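Local coordinates for protein mevalonate kinase, putative (Leishmania major, PDB 2HFS) that probably catalyses the ATP-dependent phosphorylation of (R)-mevalonate to (R)-5-phosphomevalonate, an early step of isoprenoid biosynthesis, at residues A[35-40]-A[231-236]; A[158-161]-A[167-170]. One frame throughout, in Å; residues are numbered along the deposited sequence.

In the fold
Both contacts rest on one mixed sheet of this GHMP kinase, in which strands 36-52 and 166-172 are antiparallel neighbours, and each seats a helix against it. Contact 2 lies deeper, its centre about 8 Å from the centre of the chain against about 15 Å for contact 1, and all its touching residues are buried. No hydrogen bond crosses it: one isoleucine methyl packs on a helix turn. Contact 1, only partly buried, adds a salt bridge to its small apolar patch. Their centres are about 11 Å apart, and probable backbone hydrogen bonds join them directly: Ala36 N lies 2.7 Å from Tyr170 O, and Val38 O lies 2.8 Å from Ile168 N.

Contact 1: residues A[35-40]-A[231-236]; sequences EAIVAG and SQAREA
Ile37 overlaps the helix with its CD1 methyl, which rests 3.9 Å from CB of Ala233 and 4.2 Å from CG of Arg234. This is helix-on-sheet packing within the GHMP kinase fold: helix 216-239 lies against strand 36-52 at Ile37, although 190 residues separate the two segments in sequence. The isoleucine reaches that far because its CG1 branch is extended, which makes CD1 the leading atom. Phe25 of the adjoining strand 17-25 touches both Ile37 and Ala233 and so continues the apolar patch.

Closer to solvent, the contact turns ionic. NH1 of Arg234 donates to OE1 of Glu35 over 2.9 Å, forming a hydrogen bond that belongs to a salt bridge. The bond is noticeably bent, with 143° at the hydrogen, and although it meets the syn lone pair of OE1, that oxygen sits 24° out of the guanidinium plane. The second oxygen, OE2, is farther from NH1 at 3.4 Å, and NE is 3.9 Å from OE1. These values describe a single-pronged bridge rather than a paired, bidentate one. Leu169 on strand 166-172 touches both charged side chains, while the backbone carbonyl of Glu35 is hydrogen-bonded to Tyr226 OH, a second tie to the same helix.

The two charged chains cross at about a right angle. Extended at chi2, Arg234 carries its CD methylene to 3.2 Å from Glu35 OE1; beyond CD the chain bends at chi3 (56°), which turns the guanidinium so that NH1 meets the same oxygen.

Contact 2: residues A[158-161]-A[167-170]; sequences DNTA and LILY
Of residues 158-161, part of helix 157-164, Thr160 and Ala161 meet the strand, and both meet the same atom, CD1 of Ile168. Earlier in the turn, Asp158 and Asn159 direct their polar groups to other partners: Asp158 OD1 forms a salt bridge with Lys21 NZ, and Asn159 ND2 is hydrogen-bonded to Asn140 OD1.

At Thr160 the side chain divides its two branches by chemistry. With chi1 at -63°, OG1 stands beside the residue's own backbone N and is hydrogen-bonded to Gly156 O one turn back and to Asn140 ND2. The methyl CG2 consequently lies anti to that N and faces the strand, 4.2 Å from Ile168 CD1. The backbone carbonyl takes part as well: Thr160 O comes to 3.8 Å from the same CD1, a van der Waals contact of a methyl with a carbonyl oxygen that also has Thr163 OG1 as a hydrogen-bonding partner.

Here helix 157-164 runs almost directly into strand 166-172, so the contact is that of a helix folded back on the strand that follows it, within the N-terminal part of the GHMP kinase fold. Strand 36-52 pairs with that strand, Ile168 being bonded through its backbone to Val38, and Phe179 of strand 177-182 touches both Thr160 and Ile168.

Next comes Ala161, whose CA is 7.1 Å from the CA of Ile168, the nearest approach of the two backbones by this measure. The methyl settles on the backbone rather than on the alanine side chain, whose CB does not point at the strand: Ile168 CD1 is 3.7 Å from Ala161 CA but 4.4 Å from Ala161 CB. On the strand side, a chi2 of 180° straightens the CG1 branch, and CD1 is thereby carried to the helix ahead of every other Ile168 atom.

Contact 1: residues A[35-40]-A[231-236]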
# COMPACT_ATOMS: atom_id res chain seq x y z
N GLU A 35 5.63 -7.90 14.47
CA GLU A 35 4.73 -6.77 14.25
C GLU A 35 5.24 -5.97 13.05
O GLU A 35 6.45 -5.88 12.83
CB GLU A 35 4.68 -5.86 15.48
CG GLU A 35 4.32 -6.56 16.80
CD GLU A 35 4.12 -5.58 17.95
OE1 GLU A 35 4.45 -4.38 17.82
OE2 GLU A 35 3.62 -6.00 19.00
N ALA A 36 4.32 -5.40 12.28
CA ALA A 36 4.66 -4.56 11.13
C ALA A 36 3.99 -3.18 11.25
O ALA A 36 2.96 -3.04 11.89
CB ALA A 36 4.27 -5.25 9.81
N ILE A 37 4.61 -2.17 10.66
CA ILE A 37 4.03 -0.85 10.63
C ILE A 37 3.78 -0.52 9.17
O ILE A 37 4.70 -0.48 8.35
CB ILE A 37 4.93 0.21 11.35
CG1 ILE A 37 5.22 -0.19 12.81
CG2 ILE A 37 4.29 1.62 11.27
CD1 ILE A 37 6.24 0.73 13.58
N VAL A 38 2.50 -0.32 8.86
CA VAL A 38 2.06 0.04 7.52
C VAL A 38 1.47 1.44 7.54
O VAL A 38 0.82 1.87 8.52
CB VAL A 38 1.03 -0.97 6.97
CG1 VAL A 38 0.62 -0.58 5.56
CG2 VAL A 38 1.60 -2.38 6.98
N ALA A 39 1.72 2.17 6.47
CA ALA A 39 1.32 3.55 6.41
C ALA A 39 0.34 3.73 5.27
O ALA A 39 0.68 3.46 4.10
CB ALA A 39 2.52 4.43 6.23
N GLY A 40 -0.88 4.13 5.60
CA GLY A 40 -1.86 4.53 4.60
C GLY A 40 -1.65 6.00 4.28
O GLY A 40 -1.87 6.87 5.14
N SER A 231 9.98 -2.68 18.02
CA SER A 231 9.70 -2.22 19.38
C SER A 231 10.17 -0.78 19.53
O SER A 231 9.45 0.10 20.04
CB SER A 231 10.46 -3.12 20.37
OG SER A 231 10.22 -2.75 21.71
N GLN A 232 11.39 -0.55 19.08
CA GLN A 232 11.98 0.76 19.18
C GLN A 232 11.28 1.73 18.24
O GLN A 232 11.06 2.88 18.60
CB GLN A 232 13.48 0.67 18.93
CG GLN A 232 14.22 -0.06 20.05
CD GLN A 232 15.73 -0.04 19.86
OE1 GLN A 232 16.28 -0.84 19.11
NE2 GLN A 232 16.40 0.88 20.55
N ALA A 233 10.89 1.26 17.05
CA ALA A 233 10.16 2.11 16.10
C ALA A 233 8.84 2.63 16.67
O ALA A 233 8.50 3.81 16.53
CB ALA A 233 9.92 1.35 14.80
N ARG A 234 8.12 1.76 17.36
CA ARG A 234 6.90 2.15 18.06
C ARG A 234 7.20 3.26 19.08
O ARG A 234 6.47 4.26 19.16
CB ARG A 234 6.27 0.93 18.72
CG ARG A 234 5.76 -0.10 17.71
CD ARG A 234 4.91 -1.24 18.30
NE ARG A 234 3.76 -0.73 19.05
CZ ARG A 234 2.97 -1.49 19.82
NH1 ARG A 234 3.19 -2.79 19.94
NH2 ARG A 234 1.94 -0.94 20.46
N GLU A 235 8.29 3.09 19.82
CA GLU A 235 8.74 4.10 20.77
C GLU A 235 8.94 5.42 20.06
O GLU A 235 8.25 6.40 20.36
CB GLU A 235 10.05 3.68 21.42
CG GLU A 235 9.92 2.78 22.62
CD GLU A 235 11.09 2.93 23.56
OE1 GLU A 235 10.85 3.30 24.72
OE2 GLU A 235 12.25 2.70 23.14
N ALA A 236 9.88 5.44 19.11
CA ALA A 236 10.19 6.63 18.32
C ALA A 236 8.94 7.39 17.85
O ALA A 236 8.93 8.63 17.89
CB ALA A 236 11.08 6.26 17.13

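Contact 2: residues A[158-161]-A[167-170]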
# COMPACT_ATOMS: atom_id res chain seq x y z
N ASP A 158 -3.25 -4.24 2.76
CA ASP A 158 -3.47 -3.24 1.71
C ASP A 158 -4.87 -2.63 1.81
O ASP A 158 -5.00 -1.41 1.82
CB ASP A 158 -3.23 -3.82 0.31
CG ASP A 158 -1.77 -4.14 0.05
OD1 ASP A 158 -0.93 -4.13 1.00
OD2 ASP A 158 -1.37 -4.43 -1.11
N ASN A 159 -5.89 -3.47 1.90
CA ASN A 159 -7.26 -2.99 2.07
C ASN A 159 -7.46 -2.22 3.36
O ASN A 159 -8.17 -1.21 3.39
CB ASN A 159 -8.33 -4.08 1.90
CG ASN A 159 -8.02 -5.36 2.65
OD1 ASN A 159 -7.31 -6.24 2.14
ND2 ASN A 159 -8.59 -5.50 3.84
N THR A 160 -6.81 -2.67 4.43
CA THR A 160 -7.00 -2.01 5.71
C THR A 160 -6.39 -0.59 5.67
O THR A 160 -7.00 0.38 6.13
CB THR A 160 -6.41 -2.88 6.85
OG1 THR A 160 -7.13 -4.13 6.92
CG2 THR A 160 -6.71 -2.25 8.21
N ALA A 161 -5.19 -0.46 5.11
CA ALA A 161 -4.58 0.86 4.94
C ALA A 161 -5.42 1.75 4.01
O ALA A 161 -5.64 2.93 4.27
CB ALA A 161 -3.15 0.72 4.36
N LEU A 167 -1.19 5.48 10.23
CA LEU A 167 -0.27 4.41 10.59
C LEU A 167 -1.05 3.29 11.23
O LEU A 167 -2.03 3.53 11.95
CB LEU A 167 0.81 4.90 11.54
CG LEU A 167 1.78 5.96 11.03
CD1 LEU A 167 2.84 6.21 12.09
CD2 LEU A 167 2.44 5.60 9.69
N ILE A 168 -0.62 2.07 10.95
CA ILE A 168 -1.35 0.86 11.31
C ILE A 168 -0.39 -0.22 11.75
O ILE A 168 0.55 -0.56 11.03
CB ILE A 168 -2.21 0.38 10.13
CG1 ILE A 168 -3.28 1.43 9.81
CG2 ILE A 168 -2.82 -1.02 10.38
CD1 ILE A 168 -4.19 1.10 8.66
N LEU A 169 -0.64 -0.76 12.94
CA LEU A 169 0.10 -1.90 13.46
C LEU A 169 -0.53 -3.18 12.92
O LEU A 169 -1.73 -3.42 13.09
CB LEU A 169 0.09 -1.89 14.99
CG LEU A 169 1.10 -2.77 15.75
CD1 LEU A 169 2.54 -2.26 15.54
CD2 LEU A 169 0.74 -2.77 17.23
N TYR A 170 0.30 -3.99 12.27
CA TYR A 170 -0.14 -5.17 11.52
C TYR A 170 0.62 -6.39 12.01
O TYR A 170 1.85 -6.42 11.99
CB TYR A 170 0.08 -4.90 10.02
CG TYR A 170 0.28 -6.07 9.04
CD1 TYR A 170 1.21 -5.94 8.00
CD2 TYR A 170 -0.47 -7.25 9.10
CE1 TYR A 170 1.41 -6.95 7.08
CE2 TYR A 170 -0.27 -8.27 8.17
CZ TYR A 170 0.67 -8.11 7.16
OH TYR A 170 0.90 -9.09 6.22